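Local structure of UPF0053 protein HI_0107 (Haemophilus influenzae, 3LAE) at residues 17-20 with 21-24; 55-59 with 60-64. The protein is of unknown function but, as a probable membrane protein of the UPF0053 family ending in this transporter-associated domain, may bind FAD. One frame throughout, in Å; residues are numbered along the deposited sequence. Where two conformers were deposited one is given.

Contact 1 of 2, residues 17-20 with 21-24. With PO4 (phosphate ion), chain C.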
ATOM      1  N   ALA A  17      -4.608   0.626  -5.562  1.00 10.15           N
ATOM      2  CA  ALA A  17      -4.397   2.069  -5.507  1.00 10.60           C
ATOM      3  C   ALA A  17      -3.230   2.513  -6.383  1.00 12.02           C
ATOM      4  O   ALA A  17      -2.138   1.955  -6.319  1.00 13.31           O
ATOM      5  CB  ALA A  17      -4.181   2.523  -4.078  1.00 13.00           C
ATOM      6  N   ASN A  18      -3.474   3.544  -7.179  1.00 12.31           N
ATOM      7  CA  ASN A  18      -2.477   4.117  -8.065  1.00 10.82           C
ATOM      8  C   ASN A  18      -1.464   4.945  -7.269  1.00 10.65           C
ATOM      9  O   ASN A  18      -1.843   5.827  -6.486  1.00 12.34           O
ATOM     10  CB  ASN A  18      -3.204   4.978  -9.094  1.00 13.49           C
ATOM     11  CG  ASN A  18      -2.275   5.637 -10.063  1.00 15.26           C
ATOM     12  OD1 ASN A  18      -1.723   6.702  -9.790  1.00 16.99           O
ATOM     13  ND2 ASN A  18      -2.105   5.018 -11.215  1.00 16.39           N
ATOM     14  N   LEU A  19      -0.180   4.644  -7.444  1.00 10.19           N
ATOM     15  CA  LEU A  19       0.875   5.285  -6.662  1.00 11.77           C
ATOM     16  C   LEU A  19       0.921   6.793  -6.851  1.00 12.36           C
ATOM     17  O   LEU A  19       1.093   7.541  -5.880  1.00 13.06           O
ATOM     18  CB  LEU A  19       2.245   4.695  -6.992  1.00 10.93           C
ATOM     19  CG  LEU A  19       2.434   3.240  -6.604  1.00 11.27           C
ATOM     20  CD1 LEU A  19       3.776   2.741  -7.123  1.00 12.01           C
ATOM     21  CD2 LEU A  19       2.324   3.045  -5.090  1.00 12.00           C
ATOM     22  N   ARG A  20       0.798   7.251  -8.096  1.00 13.46           N
ATOM     23  CA  ARG A  20       0.818   8.686  -8.353  1.00 14.63           C
ATOM     24  C   ARG A  20      -0.369   9.374  -7.684  1.00 13.99           C
ATOM     25  O   ARG A  20      -0.228  10.473  -7.152  1.00 16.93           O
ATOM     26  CB  ARG A  20       0.846   8.950  -9.856  1.00 15.74           C
ATOM     27  CG  ARG A  20       2.184   8.594 -10.493  1.00 17.37           C
ATOM     28  CD  ARG A  20       2.212   8.912 -11.977  1.00 23.48           C
ATOM     29  NE  ARG A  20       3.562   8.793 -12.517  1.00 29.45           N
ATOM     30  CZ  ARG A  20       3.843   8.634 -13.808  1.00 34.39           C
ATOM     31  NH1 ARG A  20       2.861   8.563 -14.702  1.00 35.80           N
ATOM     32  NH2 ARG A  20       5.105   8.539 -14.205  1.00 36.42           N
ATOM     33  N   ASP A  21      -1.536   8.731  -7.712  1.00 13.80           N
ATOM     34  CA  ASP A  21      -2.715   9.238  -7.000  1.00 16.12           C
ATOM     35  C   ASP A  21      -2.468   9.347  -5.494  1.00 16.33           C
ATOM     36  O   ASP A  21      -2.798  10.358  -4.881  1.00 16.84           O
ATOM     37  CB  ASP A  21      -3.934   8.334  -7.232  1.00 18.79           C
ATOM     38  CG  ASP A  21      -4.505   8.445  -8.635  1.00 24.82           C
ATOM     39  OD1 ASP A  21      -4.104   9.352  -9.392  1.00 25.82           O
ATOM     40  OD2 ASP A  21      -5.377   7.614  -8.976  1.00 26.88           O
ATOM     41  N   LEU A  22      -1.901   8.299  -4.903  1.00 14.43           N
ATOM     42  CA  LEU A  22      -1.593   8.294  -3.472  1.00 14.56           C
ATOM     43  C   LEU A  22      -0.623   9.410  -3.105  1.00 17.00           C
ATOM     44  O   LEU A  22      -0.820  10.122  -2.121  1.00 16.21           O
ATOM     45  CB  LEU A  22      -0.988   6.951  -3.062  1.00 15.10           C
ATOM     46  CG  LEU A  22      -1.919   5.748  -3.086  1.00 12.89           C
ATOM     47  CD1 LEU A  22      -1.123   4.491  -2.795  1.00 12.70           C
ATOM     48  CD2 LEU A  22      -3.033   5.912  -2.053  1.00 14.50           C
ATOM     49  N   ASN A  23       0.433   9.562  -3.894  1.00 16.86           N
ATOM     50  CA  ASN A  23       1.412  10.616  -3.629  1.00 17.31           C
ATOM     51  C   ASN A  23       0.787  12.010  -3.647  1.00 21.77           C
ATOM     52  O   ASN A  23       1.033  12.835  -2.751  1.00 21.73           O
ATOM     53  CB  ASN A  23       2.576  10.533  -4.622  1.00 19.75           C
ATOM     54  CG  ASN A  23       3.562   9.441  -4.271  1.00 17.70           C
ATOM     55  OD1 ASN A  23       3.495   8.857  -3.193  1.00 21.83           O
ATOM     56  ND2 ASN A  23       4.490   9.164  -5.180  1.00 20.53           N
ATOM     57  N   LYS A  24      -0.032  12.270  -4.659  1.00 21.78           N
ATOM     58  CA  LYS A  24      -0.645  13.585  -4.802  1.00 24.88           C
ATOM     59  C   LYS A  24      -1.656  13.870  -3.702  1.00 22.82           C
ATOM     60  O   LYS A  24      -1.746  14.995  -3.213  1.00 25.69           O
ATOM     61  CB  LYS A  24      -1.312  13.730  -6.173  1.00 29.81           C
ATOM     62  CG  LYS A  24      -2.170  14.986  -6.288  1.00 35.74           C
ATOM     63  CD  LYS A  24      -2.223  15.520  -7.709  1.00 39.57           C
ATOM     64  CE  LYS A  24      -2.933  16.875  -7.749  1.00 41.96           C
ATOM     65  NZ  LYS A  24      -2.807  17.548  -9.074  1.00 44.51           N
TER
HETATM   66  P   PO4 C  79      -0.221   6.232 -14.053  0.85 29.23           P
HETATM   67  O1  PO4 C  79      -1.259   5.147 -14.203  0.85 33.62           O
HETATM   68  O2  PO4 C  79      -0.862   7.575 -14.323  0.85 36.94           O
HETATM   69  O3  PO4 C  79       0.379   6.227 -12.677  0.85 30.30           O
HETATM   70  O4  PO4 C  79       0.884   6.026 -15.054  0.85 35.19           O
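Asn18 and Asp21 meet at the start of a helix, their side chains crossing at about a right angle. The amide and carboxylate planes are turned 44° apart. CB of Asn18 lies 3.4 Å from OD2 of Asp21, so the carboxylate sits beside the aliphatic part of the asparagine. Asn18 is the N-cap. Its CG is anti to the backbone N (chi1 179°), which turns OD1 back over the first helical turn. There OD1 accepts from Asp21 N at 2.9 Å, on a lone pair in the carbonyl plane. The other end of the amide faces the phosphate. Asn18 ND2 donates to phosphate O3 at 3.1 Å, with a weaker second bond to O1. These bonds at both ends hold the amide in one orientation. The phosphate probably comes from the crystallisation liquor. Arg20 reaches it with an extended chain: Arg20 CD lies 3.3 Å from phosphate O3, and Arg20 NH1 is 3.2 Å from phosphate O4, which sits obliquely to the guanidinium plane. Its charge probably helps to hold the anion here. Regular helical bonds follow, with Leu22 N donating to Asn18 O at 2.9 Å. On the buried side, Leu22 CD1 rests 3.9 Å from Ala17 CB. Asn23 ND2 donates to Leu30 O and so ties the helix to the following loop. Leu19 packs on Leu30 and Ala35 of the same loop. Backbone bonds join Ala17 to Phe38 and Leu19 to Arg36, so the start of helix 19-26, which follows strand 11-14, is fastened to the start of helix 38-45 and the loop before it.

Contact 2 of 2, residues 55-59 with 60-64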
ATOM      1  N   ILE A  55       4.389  -7.038   8.528  1.00 17.22           N
ATOM      2  CA  ILE A  55       4.620  -5.618   8.722  1.00 18.19           C
ATOM      3  C   ILE A  55       5.952  -5.299   8.081  1.00 19.83           C
ATOM      4  O   ILE A  55       6.959  -5.970   8.340  1.00 21.45           O
ATOM      5  CB  ILE A  55       4.663  -5.249  10.217  1.00 18.81           C
ATOM      6  CG1 ILE A  55       3.297  -5.486  10.860  1.00 20.03           C
ATOM      7  CG2 ILE A  55       5.094  -3.795  10.411  1.00 21.93           C
ATOM      8  CD1 ILE A  55       3.333  -5.424  12.378  1.00 23.49           C
ATOM      9  N   CYS A  56       5.962  -4.283   7.234  1.00 18.88           N
ATOM     10  CA  CYS A  56       7.150  -3.903   6.483  0.50 22.26           C
ATOM     11  C   CYS A  56       7.235  -2.390   6.380  1.00 18.19           C
ATOM     12  O   CYS A  56       6.228  -1.701   6.522  1.00 17.45           O
ATOM     13  CB  CYS A  56       7.098  -4.489   5.068  0.50 30.74           C
ATOM     14  SG  CYS A  56       7.469  -6.255   4.931  0.50 37.40           S
ATOM     15  N   GLU A  57       8.422  -1.887   6.091  1.00 16.79           N
ATOM     16  CA  GLU A  57       8.619  -0.467   5.853  0.50 15.14           C
ATOM     17  C   GLU A  57       9.024  -0.257   4.392  1.00 16.83           C
ATOM     18  O   GLU A  57       9.955  -0.906   3.911  1.00 19.86           O
ATOM     19  CB  GLU A  57       9.694   0.090   6.803  0.50 17.61           C
ATOM     20  CG  GLU A  57       9.256   0.199   8.280  0.50 21.61           C
ATOM     21  CD  GLU A  57       9.722  -0.965   9.161  0.50 24.24           C
ATOM     22  OE1 GLU A  57      10.877  -1.416   9.013  0.50 25.52           O
ATOM     23  OE2 GLU A  57       8.936  -1.419  10.027  0.50 26.31           O
ATOM     24  N   ILE A  58       8.331   0.645   3.705  1.00 15.80           N
ATOM     25  CA  ILE A  58       8.666   0.989   2.326  1.00 17.07           C
ATOM     26  C   ILE A  58       8.440   2.472   2.100  1.00 15.65           C
ATOM     27  O   ILE A  58       7.341   2.980   2.343  1.00 15.72           O
ATOM     28  CB  ILE A  58       7.797   0.225   1.296  1.00 20.07           C
ATOM     29  CG1 ILE A  58       7.955  -1.289   1.442  1.00 23.20           C
ATOM     30  CG2 ILE A  58       8.172   0.639  -0.121  1.00 20.37           C
ATOM     31  CD1 ILE A  58       7.089  -2.081   0.485  1.00 23.68           C
ATOM     32  N   ASP A  59       9.479   3.167   1.646  1.00 15.18           N
ATOM     33  CA  ASP A  59       9.326   4.540   1.167  1.00 16.00           C
ATOM     34  C   ASP A  59       8.606   5.456   2.151  1.00 16.60           C
ATOM     35  O   ASP A  59       7.712   6.208   1.764  1.00 16.98           O
ATOM     36  CB  ASP A  59       8.579   4.563  -0.168  1.00 19.12           C
ATOM     37  CG  ASP A  59       9.353   3.893  -1.279  1.00 21.86           C
ATOM     38  OD1 ASP A  59       8.748   3.633  -2.334  1.00 23.32           O
ATOM     39  OD2 ASP A  59      10.560   3.615  -1.099  1.00 24.03           O
ATOM     40  N   GLY A  60       8.986   5.385   3.422  1.00 14.30           N
ATOM     41  CA  GLY A  60       8.442   6.286   4.428  1.00 14.05           C
ATOM     42  C   GLY A  60       7.128   5.835   5.033  1.00 12.28           C
ATOM     43  O   GLY A  60       6.523   6.575   5.830  1.00 15.68           O
ATOM     44  N   LEU A  61       6.684   4.631   4.671  1.00 12.78           N
ATOM     45  CA  LEU A  61       5.445   4.082   5.210  1.00 13.09           C
ATOM     46  C   LEU A  61       5.673   2.795   5.994  1.00 12.74           C
ATOM     47  O   LEU A  61       6.491   1.961   5.606  1.00 15.15           O
ATOM     48  CB  LEU A  61       4.462   3.790   4.087  1.00 12.77           C
ATOM     49  CG  LEU A  61       4.051   4.944   3.164  1.00 15.27           C
ATOM     50  CD1 LEU A  61       3.034   4.429   2.166  1.00 18.60           C
ATOM     51  CD2 LEU A  61       3.495   6.117   3.972  1.00 18.86           C
ATOM     52  N   LEU A  62       4.927   2.645   7.084  1.00 10.89           N
ATOM     53  CA  LEU A  62       4.888   1.404   7.844  1.00 10.64           C
ATOM     54  C   LEU A  62       3.600   0.691   7.469  1.00 10.54           C
ATOM     55  O   LEU A  62       2.488   1.184   7.723  1.00 10.28           O
ATOM     56  CB  LEU A  62       4.912   1.720   9.336  1.00 12.34           C
ATOM     57  CG  LEU A  62       4.810   0.539  10.303  1.00 15.06           C
ATOM     58  CD1 LEU A  62       6.017  -0.374  10.143  1.00 17.11           C
ATOM     59  CD2 LEU A  62       4.720   1.067  11.718  1.00 15.33           C
ATOM     60  N   ILE A  63       3.751  -0.470   6.850  1.00 10.50           N
ATOM     61  CA  ILE A  63       2.654  -1.129   6.172  1.00 11.54           C
ATOM     62  C   ILE A  63       2.367  -2.475   6.813  1.00 11.31           C
ATOM     63  O   ILE A  63       3.289  -3.237   7.105  1.00 13.81           O
ATOM     64  CB  ILE A  63       3.039  -1.370   4.696  1.00 12.88           C
ATOM     65  CG1 ILE A  63       3.313  -0.040   3.989  1.00 14.58           C
ATOM     66  CG2 ILE A  63       1.959  -2.156   3.979  1.00 15.81           C
ATOM     67  CD1 ILE A  63       4.060  -0.208   2.655  1.00 19.29           C
ATOM     68  N   THR A  64       1.090  -2.766   7.033  1.00 10.09           N
ATOM     69  CA  THR A  64       0.663  -4.069   7.525  1.00 10.12           C
ATOM     70  C   THR A  64      -0.234  -4.690   6.470  1.00  8.66           C
ATOM     71  O   THR A  64      -1.257  -4.109   6.090  1.00 10.18           O
ATOM     72  CB  THR A  64      -0.119  -3.949   8.857  1.00 11.80           C
ATOM     73  OG1 THR A  64       0.703  -3.284   9.829  1.00 12.20           O
ATOM     74  CG2 THR A  64      -0.497  -5.336   9.398  1.00 12.98           C
TER
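Ile63 O is approached by two groups of the opposing strand. Cys56 N donates to it at 2.9 Å in the carbonyl plane, and Ile55 CA adds a CA-H...O contact at 3.2 Å. Ile63 N returns a nearly straight bond to Cys56 O at 2.8 Å, making this a hydrogen-bonded antiparallel pair. Ile58 and Leu61 form the next such pair and close a two-residue beta hairpin. Its type I' turn has Asp59 and Gly60 at the corners, both with positive phi. The turn bends the closing bond: Leu61 N meets Ile58 O at 2.9 Å from well above the carbonyl plane.

Side chains alternate between the two faces. On one, Ile55 CG2 touches Leu62 CD1 at 3.6 Å. With chi1 at 177°, Leu62 swings CG away from its own N, and CD1 reaches the partner strand. Ile55 and Thr64 run alongside each other, Ile55 CG1 3.6 Å from Thr64 OG1. On the other face, Ile63 CD1 reaches Ile58 CB at 4.0 Å, the two chains crossing at a slant.

Asp59 OD1 accepts from Asp31 N and joins the turn to a loop. Ile58 packs on Leu41 and His45 of helix 38-45, and Ile63 on Phe38. Within this chain strand 55-58 is an outermost strand of the antiparallel sheet, while strand 61-69 also pairs with strand 72-80.

In the fold
Contact 1 comes earlier in the chain than contact 2. Their centres lie 15 Å apart and their nearest atoms about 6 Å apart, so they do not touch. Shared neighbours bridge them. Leu30 packs on Leu19 of contact 1 and on Asp59 and Leu61 of contact 2. Trp28 touches both Asn23 and Leu61. Phe38 bonds through its backbone to Ala17 and packs on Ile63. The loop after helix 19-26 and the start of helix 38-45 therefore link the helix start to the hairpin. The phosphate belongs to contact 1 and marks no known active site.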